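Local coordinates for protein beta-porphyranase A (PDB 4AW7) that hydrolyses the beta-D-galactose to alpha-L-galactose-6-sulfate (1->4) linkages of the red-algal polysaccharide porphyran, at residues K42-H47 with H299-L304; A249-V254 with K266-S271; P316-K321 with Y360-W365. One frame throughout, in Å; residues are numbered along the deposited sequence.

The three contacts lie in the catalytic (beta/alpha)8 barrel. The centre of contact 1 is about 13 Å from that of contact 2 and about 10 Å from that of contact 3, while the centres of contacts 2 and 3 are about 22 Å apart and these two do not touch. Leu304 of contact 1 packs CD2 on Leu251 CD1 of contact 2 at 3.8 Å. His47 N and Val318 O lie 2.8 Å apart, a probable hydrogen bond that joins contacts 1 and 3. Those two contacts share a bound sulfated galactose. Contact 2 lies between strand 268-276 and its outer helix, with the side chain of Ile270 about 6 Å from that of Glu272, the inferred nucleophile.

Contact 1 (K42-H47 with H299-L304); sequences KYFNIH and HFLFNL. With L6S (6-O-sulfo-alpha-L-galactopyranose), chain B.
Tyr43 OH donates a hydrogen bond to the backbone O of Leu304, 2.8 Å away, on the outside of the (beta/alpha)8 barrel. Here the lead-in to the short first strand of the barrel, 45-46, meets helix 293-305. The hydroxyl comes from above the carbonyl plane, with a C=O...donor angle of 118°. Leu304 lies in the last turn of its helix. Beside this bond Tyr43 CE1 packs 3.8 Å from Leu304 CB.

Leu301 fills the angle between the two aromatic residues. Its CG is anti to the backbone N (chi1 177°), and its two methyls part. CD1 meets Tyr43 CB at 3.7 Å, and CD2 meets Phe44 CE1 at 3.8 Å, the side chains there crossing at about a right angle. Phe44 is the centre of an inverse gamma turn. Its ring has Tyr43 CB over one face and also stacks with Trp365.

Further out, Lys42 O bonds Ser314 OG of strand 311-316. Asn45 ND2 binds the backbone O of both Ser314 and Ser41. At the far end His47 binds substrate. Its NE2 is bonded to Arg69 NH1, and its ND1 donates to sulfate oxygen O1S of the sulfated galactose at 3.0 Å, bent to 141°.

Contact 2 (A249-V254 with K266-S271); sequences AVLDMV and KPLAIS
Ser271, next to Ile270, which packs on Leu251 of the helix, has its OG held by Glu142 OE2 and, more weakly, by His229 NE2 of a substrate-binding residue. These bonds tie the strand to the middle of the barrel, while Ile270 and Leu268 pack outward against helix 249-254.

The contact itself is wholly apolar and buried. Leu251 and Ile270 meet end on. The closest pair is Leu251 CD2 and Ile270 CD1, at 3.7 Å. Leu251 CD1 is 4.1 Å from the same Ile270 CD1. Ile270 is bent to do this: CG1 is anti to the carbonyl carbon, and chi2 of -56° folds CD1 round to the leucine methyls.

Leu268 divides its two methyls between two partners. CD1 rests on Leu251 CB at 4.0 Å. CD2 lies 3.8 Å from Val254 CG1, where the two side chains lie alongside each other, pointing opposite ways. Leu251 thus meets Leu268 with its root and Ile270 with its branches. Leu251 and Val254 are one helical turn apart, and Leu268 and Ile270 are alternate residues on one side of the strand.

Helix 245-262 joins strand 225-233 to strand 268-276, the beta-alpha-beta crossover of a (beta/alpha)8 barrel. The segment axes come within 10.7 Å and run at 143°, closer to antiparallel. Val228 and Phe226 of strand 225-233 also touch this layer. Another flank of the helix meets Phe548 of strand 546-555, and Asp252 forms salt bridges with Arg508 and Arg307.

Contact 3 (P316-K321 with Y360-W365); sequences PFVSDK and YFFELW. With L6S (6-O-sulfo-alpha-L-galactopyranose), chain B; GLA (alpha-D-galactopyranose), chain C; GAL (beta-D-galactopyranose), chain D.
Pro316 and Phe361 make one of two apolar touches here, CG to ring atom CE2 at 4.2 Å, the side chains crossing at about a right angle. In the other, Val318 CG1 meets the edge of the Phe362 ring near its plane, 4.1 Å from CZ. The two side chains approach head on. Phe361 CD2 also lies 3.6 Å above the plane of the Phe362 ring, over its centre.

Segment 316-321 leaves the last strand of the (beta/alpha)8 barrel and runs along the substrate cleft, backed by helix 359-365. Phe317 is the centre of an inverse gamma turn, closed by a weak bond from Val318 N to Pro316 O. Val318 faces the helix, and Phe317 faces the sugars.

Contacts with sugar are of two kinds. The Phe317 ring turns its edge to the sulfated galactose, with C5 in plane. Its CE2 is 3.4 Å from galactose O6, in either modelled anomer. With Tyr231 and Ile276 it forms the subsite -1 pocket that contributes to tolerance of methyl-galactose. The polar contact is Ser319 OG, which donates to sulfate oxygen O2S at 2.8 Å.

Contact 1 (K42-H47 with H299-L304)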
loop_
_atom_site.group_PDB
_atom_site.type_symbol
_atom_site.label_atom_id
_atom_site.label_comp_id
_atom_site.label_asym_id
_atom_site.label_seq_id
_atom_site.Cartn_x
_atom_site.Cartn_y
_atom_site.Cartn_z
ATOM N N LYS A 42 -0.818 -8.446 -6.848
ATOM C CA LYS A 42 -1.105 -7.232 -6.070
ATOM C C LYS A 42 0.093 -6.673 -5.345
ATOM O O LYS A 42 0.002 -5.558 -4.841
ATOM C CB LYS A 42 -2.299 -7.458 -5.115
ATOM C CG LYS A 42 -3.619 -7.585 -5.862
ATOM C CD LYS A 42 -4.817 -7.753 -4.966
ATOM C CE LYS A 42 -6.136 -7.692 -5.750
ATOM N NZ LYS A 42 -7.298 -7.636 -4.820
ATOM N N TYR A 43 1.207 -7.400 -5.314
ATOM C CA TYR A 43 2.369 -7.088 -4.472
ATOM C C TYR A 43 3.709 -7.150 -5.153
ATOM O O TYR A 43 4.516 -6.223 -5.033
ATOM C CB TYR A 43 2.389 -8.005 -3.217
ATOM C CG TYR A 43 1.110 -7.920 -2.442
ATOM C CD1 TYR A 43 0.791 -6.757 -1.716
ATOM C CD2 TYR A 43 0.161 -8.913 -2.485
ATOM C CE1 TYR A 43 -0.420 -6.629 -1.076
ATOM C CE2 TYR A 43 -1.054 -8.800 -1.842
ATOM C CZ TYR A 43 -1.344 -7.646 -1.125
ATOM O OH TYR A 43 -2.595 -7.541 -0.533
ATOM N N PHE A 44 3.998 -8.278 -5.805
ATOM C CA PHE A 44 5.333 -8.544 -6.315
ATOM C C PHE A 44 5.475 -8.037 -7.728
ATOM O O PHE A 44 5.348 -8.795 -8.703
ATOM C CB PHE A 44 5.678 -10.039 -6.139
ATOM C CG PHE A 44 5.528 -10.490 -4.714
ATOM C CD1 PHE A 44 6.280 -9.883 -3.710
ATOM C CD2 PHE A 44 4.555 -11.399 -4.335
ATOM C CE1 PHE A 44 6.081 -10.217 -2.378
ATOM C CE2 PHE A 44 4.394 -11.735 -3.014
ATOM C CZ PHE A 44 5.164 -11.135 -2.053
ATOM N N ASN A 45 5.653 -6.733 -7.809
ATOM C CA ASN A 45 5.685 -5.954 -9.038
ATOM C C ASN A 45 6.929 -5.084 -9.006
ATOM O O ASN A 45 7.498 -4.813 -7.955
ATOM C CB ASN A 45 4.435 -5.072 -9.142
ATOM C CG ASN A 45 3.160 -5.889 -9.171
ATOM O OD1 ASN A 45 3.065 -6.848 -9.945
ATOM N ND2 ASN A 45 2.161 -5.558 -8.336
ATOM N N ILE A 46 7.296 -4.589 -10.185
ATOM C CA ILE A 46 8.266 -3.508 -10.312
ATOM C C ILE A 46 7.569 -2.287 -10.949
ATOM O O ILE A 46 6.554 -2.402 -11.622
ATOM C CB ILE A 46 9.549 -3.881 -11.109
ATOM C CG1 ILE A 46 9.219 -4.471 -12.497
ATOM C CG2 ILE A 46 10.395 -4.798 -10.297
ATOM C CD1 ILE A 46 10.423 -4.666 -13.433
ATOM N N HIS A 47 8.140 -1.119 -10.703
ATOM C CA HIS A 47 7.626 0.150 -11.198
ATOM C C HIS A 47 8.160 0.383 -12.615
ATOM O O HIS A 47 9.087 1.161 -12.842
ATOM C CB HIS A 47 8.043 1.284 -10.216
ATOM C CG HIS A 47 7.385 2.588 -10.508
ATOM N ND1 HIS A 47 7.818 3.428 -11.500
ATOM C CD2 HIS A 47 6.271 3.174 -9.987
ATOM C CE1 HIS A 47 7.015 4.486 -11.563
ATOM N NE2 HIS A 47 6.061 4.363 -10.652
ATOM N N HIS A 299 8.594 -3.713 5.166
ATOM C CA HIS A 299 7.756 -3.216 6.248
ATOM C C HIS A 299 6.350 -2.829 5.786
ATOM O O HIS A 299 5.348 -3.063 6.482
ATOM C CB HIS A 299 8.390 -2.005 6.937
ATOM C CG HIS A 299 9.678 -2.285 7.641
ATOM N ND1 HIS A 299 9.892 -3.395 8.427
ATOM C CD2 HIS A 299 10.803 -1.548 7.724
ATOM C CE1 HIS A 299 11.105 -3.323 8.949
ATOM N NE2 HIS A 299 11.677 -2.210 8.540
ATOM N N PHE A 300 6.243 -2.230 4.609
ATOM C CA PHE A 300 4.954 -1.859 4.061
ATOM C C PHE A 300 4.174 -3.080 3.546
ATOM O O PHE A 300 2.957 -3.111 3.623
ATOM C CB PHE A 300 5.072 -0.859 2.903
ATOM C CG PHE A 300 5.434 0.540 3.336
ATOM C CD1 PHE A 300 4.614 1.290 4.195
ATOM C CD2 PHE A 300 6.580 1.134 2.866
ATOM C CE1 PHE A 300 4.958 2.557 4.534
ATOM C CE2 PHE A 300 6.931 2.436 3.200
ATOM C CZ PHE A 300 6.144 3.157 4.065
ATOM N N LEU A 301 4.882 -4.071 3.027
ATOM C CA LEU A 301 4.248 -5.207 2.389
ATOM C C LEU A 301 3.269 -5.902 3.314
ATOM O O LEU A 301 2.192 -6.290 2.901
ATOM C CB LEU A 301 5.315 -6.196 1.908
ATOM C CG LEU A 301 4.849 -7.488 1.264
ATOM C CD1 LEU A 301 4.080 -7.221 -0.042
ATOM C CD2 LEU A 301 6.058 -8.383 1.004
ATOM N N PHE A 302 3.642 -6.084 4.567
ATOM C CA PHE A 302 2.790 -6.856 5.465
ATOM C C PHE A 302 1.479 -6.121 5.740
ATOM O O PHE A 302 0.412 -6.758 5.793
ATOM C CB PHE A 302 3.516 -7.156 6.796
ATOM C CG PHE A 302 4.579 -8.241 6.713
ATOM C CD1 PHE A 302 5.781 -8.048 6.024
ATOM C CD2 PHE A 302 4.398 -9.459 7.343
ATOM C CE1 PHE A 302 6.723 -9.033 5.934
ATOM C CE2 PHE A 302 5.346 -10.436 7.275
ATOM C CZ PHE A 302 6.524 -10.228 6.568
ATOM N N ASN A 303 1.522 -4.791 5.893
ATOM C CA ASN A 303 0.329 -3.920 5.999
ATOM C C ASN A 303 -0.557 -4.195 4.798
ATOM O O ASN A 303 -1.760 -4.458 4.900
ATOM C CB ASN A 303 0.852 -2.435 6.052
ATOM C CG ASN A 303 -0.219 -1.347 5.934
ATOM O OD1 ASN A 303 -1.379 -1.594 5.565
ATOM N ND2 ASN A 303 0.174 -0.076 6.254
ATOM N N LEU A 304 0.035 -4.099 3.611
ATOM C CA LEU A 304 -0.753 -4.171 2.390
ATOM C C LEU A 304 -1.293 -5.567 2.129
ATOM O O LEU A 304 -2.385 -5.705 1.579
ATOM C CB LEU A 304 0.058 -3.638 1.205
ATOM C CG LEU A 304 0.581 -2.216 1.343
ATOM C CD1 LEU A 304 1.338 -1.782 0.109
ATOM C CD2 LEU A 304 -0.526 -1.231 1.727
HETATM O O1S L6S B . 10.395 4.233 -12.806
HETATM O O2S L6S B . 12.799 4.745 -12.760
HETATM O O3S L6S B . 11.324 5.702 -14.476
HETATM C C1 L6S B . 8.228 9.626 -10.353
HETATM C C2 L6S B . 8.521 10.720 -11.355
HETATM C C3 L6S B . 10.008 10.676 -11.739
HETATM C C4 L6S B . 10.334 9.253 -12.331
HETATM C C5 L6S B . 9.936 8.200 -11.290
HETATM C C6 L6S B . 9.904 6.805 -11.955
HETATM O O2 L6S B . 8.124 12.013 -10.854
HETATM O O3 L6S B . 10.347 11.702 -12.684
HETATM O O4 L6S B . 9.578 9.093 -13.542
HETATM O O5 L6S B . 8.601 8.342 -10.791
HETATM O O6 L6S B . 11.241 6.387 -12.180
HETATM S S1 L6S B . 11.449 5.173 -13.089
#

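Contact 2 (A249-V254 with K266-S271)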
loop_
_atom_site.group_PDB
_atom_site.type_symbol
_atom_site.label_atom_id
_atom_site.label_comp_id
_atom_site.label_asym_id
_atom_site.label_seq_id
_atom_site.Cartn_x
_atom_site.Cartn_y
_atom_site.Cartn_z
ATOM N N ALA A 249 -2.856 4.294 9.692
ATOM C CA ALA A 249 -3.814 5.394 9.886
ATOM C C ALA A 249 -4.123 6.116 8.588
ATOM O O ALA A 249 -5.255 6.529 8.365
ATOM C CB ALA A 249 -3.326 6.404 10.923
ATOM N N VAL A 250 -3.110 6.344 7.756
ATOM C CA VAL A 250 -3.293 7.026 6.481
ATOM C C VAL A 250 -4.331 6.284 5.620
ATOM O O VAL A 250 -5.261 6.896 5.071
ATOM C CB VAL A 250 -1.938 7.152 5.746
ATOM C CG1 VAL A 250 -2.142 7.465 4.261
ATOM C CG2 VAL A 250 -1.078 8.235 6.429
ATOM N N LEU A 251 -4.145 4.968 5.508
ATOM C CA LEU A 251 -5.047 4.184 4.680
ATOM C C LEU A 251 -6.391 3.940 5.341
ATOM O O LEU A 251 -7.429 3.992 4.678
ATOM C CB LEU A 251 -4.373 2.864 4.251
ATOM C CG LEU A 251 -3.070 3.011 3.460
ATOM C CD1 LEU A 251 -2.555 1.625 3.128
ATOM C CD2 LEU A 251 -3.217 3.872 2.218
ATOM N N ASP A 252 -6.395 3.745 6.658
ATOM C CA ASP A 252 -7.660 3.635 7.366
ATOM C C ASP A 252 -8.525 4.881 7.197
ATOM O O ASP A 252 -9.744 4.758 7.118
ATOM C CB ASP A 252 -7.449 3.386 8.863
ATOM C CG ASP A 252 -7.175 1.945 9.227
ATOM O OD1 ASP A 252 -6.856 1.120 8.339
ATOM O OD2 ASP A 252 -7.310 1.599 10.440
ATOM N N MET A 253 -7.925 6.070 7.129
ATOM C CA MET A 253 -8.761 7.268 7.000
ATOM C C MET A 253 -9.490 7.323 5.676
ATOM O O MET A 253 -10.644 7.734 5.591
ATOM C CB MET A 253 -7.980 8.537 7.224
ATOM C CG MET A 253 -8.859 9.732 7.551
ATOM S SD MET A 253 -7.872 11.119 8.201
ATOM C CE MET A 253 -9.213 12.208 8.743
ATOM N N VAL A 254 -8.765 6.942 4.619
ATOM C CA VAL A 254 -9.378 6.873 3.267
ATOM C C VAL A 254 -10.569 5.909 3.285
ATOM O O VAL A 254 -11.640 6.229 2.789
ATOM C CB VAL A 254 -8.341 6.538 2.191
ATOM C CG1 VAL A 254 -8.983 6.328 0.836
ATOM C CG2 VAL A 254 -7.257 7.595 2.138
ATOM N N LYS A 266 -14.031 1.941 -1.098
ATOM C CA LYS A 266 -13.537 1.664 -2.449
ATOM C C LYS A 266 -12.100 1.168 -2.343
ATOM O O LYS A 266 -11.363 1.530 -1.415
ATOM C CB LYS A 266 -13.575 2.899 -3.350
ATOM C CG LYS A 266 -14.987 3.426 -3.556
ATOM C CD LYS A 266 -15.087 4.427 -4.709
ATOM C CE LYS A 266 -16.517 4.912 -4.964
ATOM N NZ LYS A 266 -16.699 5.627 -6.263
ATOM N N PRO A 267 -11.677 0.358 -3.314
ATOM C CA PRO A 267 -10.328 -0.183 -3.232
ATOM C C PRO A 267 -9.240 0.886 -3.252
ATOM O O PRO A 267 -9.400 1.954 -3.836
ATOM C CB PRO A 267 -10.241 -1.106 -4.442
ATOM C CG PRO A 267 -11.654 -1.554 -4.636
ATOM C CD PRO A 267 -12.420 -0.279 -4.397
ATOM N N LEU A 268 -8.127 0.544 -2.642
ATOM C CA LEU A 268 -6.915 1.322 -2.637
ATOM C C LEU A 268 -5.944 0.870 -3.691
ATOM O O LEU A 268 -5.930 -0.280 -4.107
ATOM C CB LEU A 268 -6.256 1.193 -1.263
ATOM C CG LEU A 268 -7.135 1.505 -0.089
ATOM C CD1 LEU A 268 -6.385 1.101 1.218
ATOM C CD2 LEU A 268 -7.642 2.930 -0.045
ATOM N N ALA A 269 -5.072 1.777 -4.109
ATOM C CA ALA A 269 -3.937 1.431 -4.959
ATOM C C ALA A 269 -2.724 2.165 -4.428
ATOM O O ALA A 269 -2.771 3.396 -4.261
ATOM C CB ALA A 269 -4.216 1.805 -6.413
ATOM N N ILE A 270 -1.670 1.436 -4.069
ATOM C CA ILE A 270 -0.451 2.035 -3.560
ATOM C C ILE A 270 0.515 2.083 -4.725
ATOM O O ILE A 270 1.248 1.138 -4.999
ATOM C CB ILE A 270 0.123 1.308 -2.316
ATOM C CG1 ILE A 270 -0.964 1.068 -1.273
ATOM C CG2 ILE A 270 1.335 2.053 -1.775
ATOM C CD1 ILE A 270 -1.711 2.371 -0.819
ATOM N N SER A 271 0.425 3.171 -5.487
ATOM C CA SER A 271 1.100 3.203 -6.781
ATOM C C SER A 271 2.613 3.392 -6.708
ATOM O O SER A 271 3.300 3.184 -7.701
ATOM C CB SER A 271 0.419 4.217 -7.724
ATOM O OG SER A 271 0.299 5.469 -7.095
#

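Contact 3 (P316-K321 with Y360-W365)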
loop_
_atom_site.group_PDB
_atom_site.type_symbol
_atom_site.label_atom_id
_atom_site.label_comp_id
_atom_site.label_asym_id
_atom_site.label_seq_id
_atom_site.Cartn_x
_atom_site.Cartn_y
_atom_site.Cartn_z
ATOM N N PRO A 316 6.104 -1.711 -5.418
ATOM C CA PRO A 316 7.389 -1.378 -4.826
ATOM C C PRO A 316 8.143 -0.395 -5.740
ATOM O O PRO A 316 8.177 -0.608 -6.955
ATOM C CB PRO A 316 8.080 -2.783 -4.801
ATOM C CG PRO A 316 6.970 -3.739 -4.756
ATOM C CD PRO A 316 5.968 -3.159 -5.646
ATOM N N PHE A 317 8.700 0.664 -5.162
ATOM C CA PHE A 317 9.378 1.659 -5.975
ATOM C C PHE A 317 10.805 1.251 -6.291
ATOM O O PHE A 317 11.766 1.756 -5.697
ATOM C CB PHE A 317 9.251 3.070 -5.399
ATOM C CG PHE A 317 9.574 4.129 -6.406
ATOM C CD1 PHE A 317 8.658 4.421 -7.403
ATOM C CD2 PHE A 317 10.759 4.848 -6.364
ATOM C CE1 PHE A 317 8.896 5.419 -8.308
ATOM C CE2 PHE A 317 10.970 5.862 -7.285
ATOM C CZ PHE A 317 10.077 6.114 -8.239
ATOM N N VAL A 318 10.900 0.316 -7.223
ATOM C CA VAL A 318 12.129 -0.207 -7.793
ATOM C C VAL A 318 11.738 -0.437 -9.261
ATOM O O VAL A 318 10.695 -1.061 -9.541
ATOM C CB VAL A 318 12.622 -1.491 -7.110
ATOM C CG1 VAL A 318 11.491 -2.477 -6.785
ATOM C CG2 VAL A 318 13.714 -2.177 -7.977
ATOM N N SER A 319 12.515 0.115 -10.190
ATOM C CA SER A 319 12.125 0.150 -11.571
ATOM C C SER A 319 12.872 -0.833 -12.460
ATOM O O SER A 319 12.580 -2.028 -12.442
ATOM C CB SER A 319 12.125 1.578 -12.084
ATOM O OG SER A 319 13.424 2.132 -12.012
ATOM N N ASP A 320 13.788 -0.327 -13.286
ATOM C CA ASP A 320 14.274 -1.074 -14.427
ATOM C C ASP A 320 15.654 -0.553 -14.806
ATOM O O ASP A 320 16.495 -0.273 -13.915
ATOM C CB ASP A 320 13.210 -1.071 -15.521
ATOM C CG ASP A 320 12.706 0.319 -15.854
ATOM O OD1 ASP A 320 13.479 1.284 -15.734
ATOM O OD2 ASP A 320 11.525 0.421 -16.275
ATOM N N LYS A 321 15.954 -0.425 -16.098
ATOM C CA LYS A 321 17.234 0.175 -16.489
ATOM C C LYS A 321 17.219 1.689 -16.393
ATOM O O LYS A 321 18.262 2.319 -16.400
ATOM C CB LYS A 321 17.553 -0.237 -17.932
ATOM C CG LYS A 321 17.856 -1.699 -18.071
ATOM C CD LYS A 321 18.141 -2.133 -19.529
ATOM C CE LYS A 321 18.495 -3.566 -19.613
ATOM N NZ LYS A 321 18.672 -4.061 -20.971
ATOM N N TYR A 360 17.101 -9.217 -4.192
ATOM C CA TYR A 360 16.888 -10.080 -3.025
ATOM C C TYR A 360 15.519 -9.877 -2.393
ATOM O O TYR A 360 15.030 -10.799 -1.759
ATOM C CB TYR A 360 17.992 -9.919 -1.977
ATOM C CG TYR A 360 19.327 -10.464 -2.440
ATOM C CD1 TYR A 360 19.453 -11.807 -2.780
ATOM C CD2 TYR A 360 20.471 -9.676 -2.480
ATOM C CE1 TYR A 360 20.672 -12.352 -3.198
ATOM C CE2 TYR A 360 21.708 -10.213 -2.891
ATOM C CZ TYR A 360 21.776 -11.538 -3.270
ATOM O OH TYR A 360 22.992 -12.036 -3.676
ATOM N N PHE A 361 14.884 -8.723 -2.578
ATOM C CA PHE A 361 13.508 -8.589 -2.128
ATOM C C PHE A 361 12.629 -9.616 -2.811
ATOM O O PHE A 361 11.808 -10.289 -2.191
ATOM C CB PHE A 361 12.978 -7.173 -2.419
ATOM C CG PHE A 361 11.506 -7.026 -2.163
ATOM C CD1 PHE A 361 10.986 -7.020 -0.884
ATOM C CD2 PHE A 361 10.639 -6.874 -3.217
ATOM C CE1 PHE A 361 9.625 -6.921 -0.676
ATOM C CE2 PHE A 361 9.261 -6.787 -3.024
ATOM C CZ PHE A 361 8.749 -6.788 -1.731
ATOM N N PHE A 362 12.807 -9.749 -4.127
ATOM C CA PHE A 362 12.035 -10.702 -4.901
ATOM C C PHE A 362 12.483 -12.152 -4.649
ATOM O O PHE A 362 11.669 -13.068 -4.638
ATOM C CB PHE A 362 12.039 -10.305 -6.359
ATOM C CG PHE A 362 11.448 -8.926 -6.581
ATOM C CD1 PHE A 362 10.091 -8.738 -6.529
ATOM C CD2 PHE A 362 12.258 -7.838 -6.804
ATOM C CE1 PHE A 362 9.549 -7.497 -6.706
ATOM C CE2 PHE A 362 11.710 -6.581 -7.008
ATOM C CZ PHE A 362 10.344 -6.418 -6.965
ATOM N N GLU A 363 13.768 -12.366 -4.420
ATOM C CA GLU A 363 14.243 -13.712 -4.051
ATOM C C GLU A 363 13.565 -14.180 -2.755
ATOM O O GLU A 363 13.083 -15.309 -2.667
ATOM C CB GLU A 363 15.757 -13.724 -3.885
ATOM C CG GLU A 363 16.302 -15.155 -3.762
ATOM C CD GLU A 363 16.203 -15.901 -5.112
ATOM O OE1 GLU A 363 16.736 -15.386 -6.055
ATOM O OE2 GLU A 363 15.566 -16.988 -5.256
ATOM N N LEU A 364 13.479 -13.283 -1.774
ATOM C CA LEU A 364 12.931 -13.629 -0.483
ATOM C C LEU A 364 11.497 -14.167 -0.621
ATOM O O LEU A 364 11.098 -15.090 0.103
ATOM C CB LEU A 364 12.920 -12.372 0.416
ATOM C CG LEU A 364 12.270 -12.440 1.782
ATOM C CD1 LEU A 364 13.069 -13.415 2.670
ATOM C CD2 LEU A 364 12.174 -11.072 2.425
ATOM N N TRP A 365 10.727 -13.542 -1.503
ATOM C CA TRP A 365 9.329 -13.865 -1.695
ATOM C C TRP A 365 9.052 -14.807 -2.848
ATOM O O TRP A 365 7.911 -15.108 -3.163
ATOM C CB TRP A 365 8.527 -12.564 -1.840
ATOM C CG TRP A 365 8.501 -11.769 -0.561
ATOM C CD1 TRP A 365 9.257 -10.698 -0.245
ATOM C CD2 TRP A 365 7.693 -12.049 0.587
ATOM N NE1 TRP A 365 8.976 -10.286 1.028
ATOM C CE2 TRP A 365 8.008 -11.100 1.559
ATOM C CE3 TRP A 365 6.706 -12.989 0.858
ATOM C CZ2 TRP A 365 7.363 -11.060 2.796
ATOM C CZ3 TRP A 365 6.079 -12.956 2.109
ATOM C CH2 TRP A 365 6.408 -11.970 3.037
HETATM O O1S L6S B . 10.395 4.233 -12.806
HETATM O O2S L6S B . 12.799 4.745 -12.760
HETATM O O3S L6S B . 11.324 5.702 -14.476
HETATM C C1 L6S B . 8.228 9.626 -10.353
HETATM C C2 L6S B . 8.521 10.720 -11.355
HETATM C C3 L6S B . 10.008 10.676 -11.739
HETATM C C4 L6S B . 10.334 9.253 -12.331
HETATM C C5 L6S B . 9.936 8.200 -11.290
HETATM C C6 L6S B . 9.904 6.805 -11.955
HETATM O O2 L6S B . 8.124 12.013 -10.854
HETATM O O3 L6S B . 10.347 11.702 -12.684
HETATM O O4 L6S B . 9.578 9.093 -13.542
HETATM O O5 L6S B . 8.601 8.342 -10.791
HETATM O O6 L6S B . 11.241 6.387 -12.180
HETATM S S1 L6S B . 11.449 5.173 -13.089
HETATM C C1 GLA C . 7.251 10.368 -5.833
HETATM C C2 GLA C . 7.464 10.493 -7.354
HETATM C C3 GLA C . 8.624 9.631 -7.818
HETATM C C4 GLA C . 9.833 9.776 -6.928
HETATM C C5 GLA C . 9.428 9.501 -5.469
HETATM C C6 GLA C . 10.716 9.343 -4.580
HETATM O O1 GLA C . 6.595 9.255 -5.398
HETATM O O2 GLA C . 6.220 10.171 -8.055
HETATM O O3 GLA C . 9.077 10.013 -9.090
HETATM O O4 GLA C . 10.385 11.101 -7.059
HETATM O O5 GLA C . 8.454 10.587 -5.119
HETATM O O6 GLA C . 11.089 7.896 -4.556
HETATM C C1 GAL D . 7.251 10.368 -5.833
HETATM C C2 GAL D . 7.464 10.493 -7.354
HETATM C C3 GAL D . 8.624 9.631 -7.818
HETATM C C4 GAL D . 9.833 9.776 -6.928
HETATM C C5 GAL D . 9.428 9.501 -5.469
HETATM C C6 GAL D . 10.716 9.343 -4.580
HETATM O O1 GAL D . 6.139 11.277 -5.462
HETATM O O2 GAL D . 6.220 10.171 -8.055
HETATM O O3 GAL D . 9.077 10.013 -9.090
HETATM O O4 GAL D . 10.385 11.101 -7.059
HETATM O O5 GAL D . 8.454 10.587 -5.119
HETATM O O6 GAL D . 11.089 7.896 -4.556
#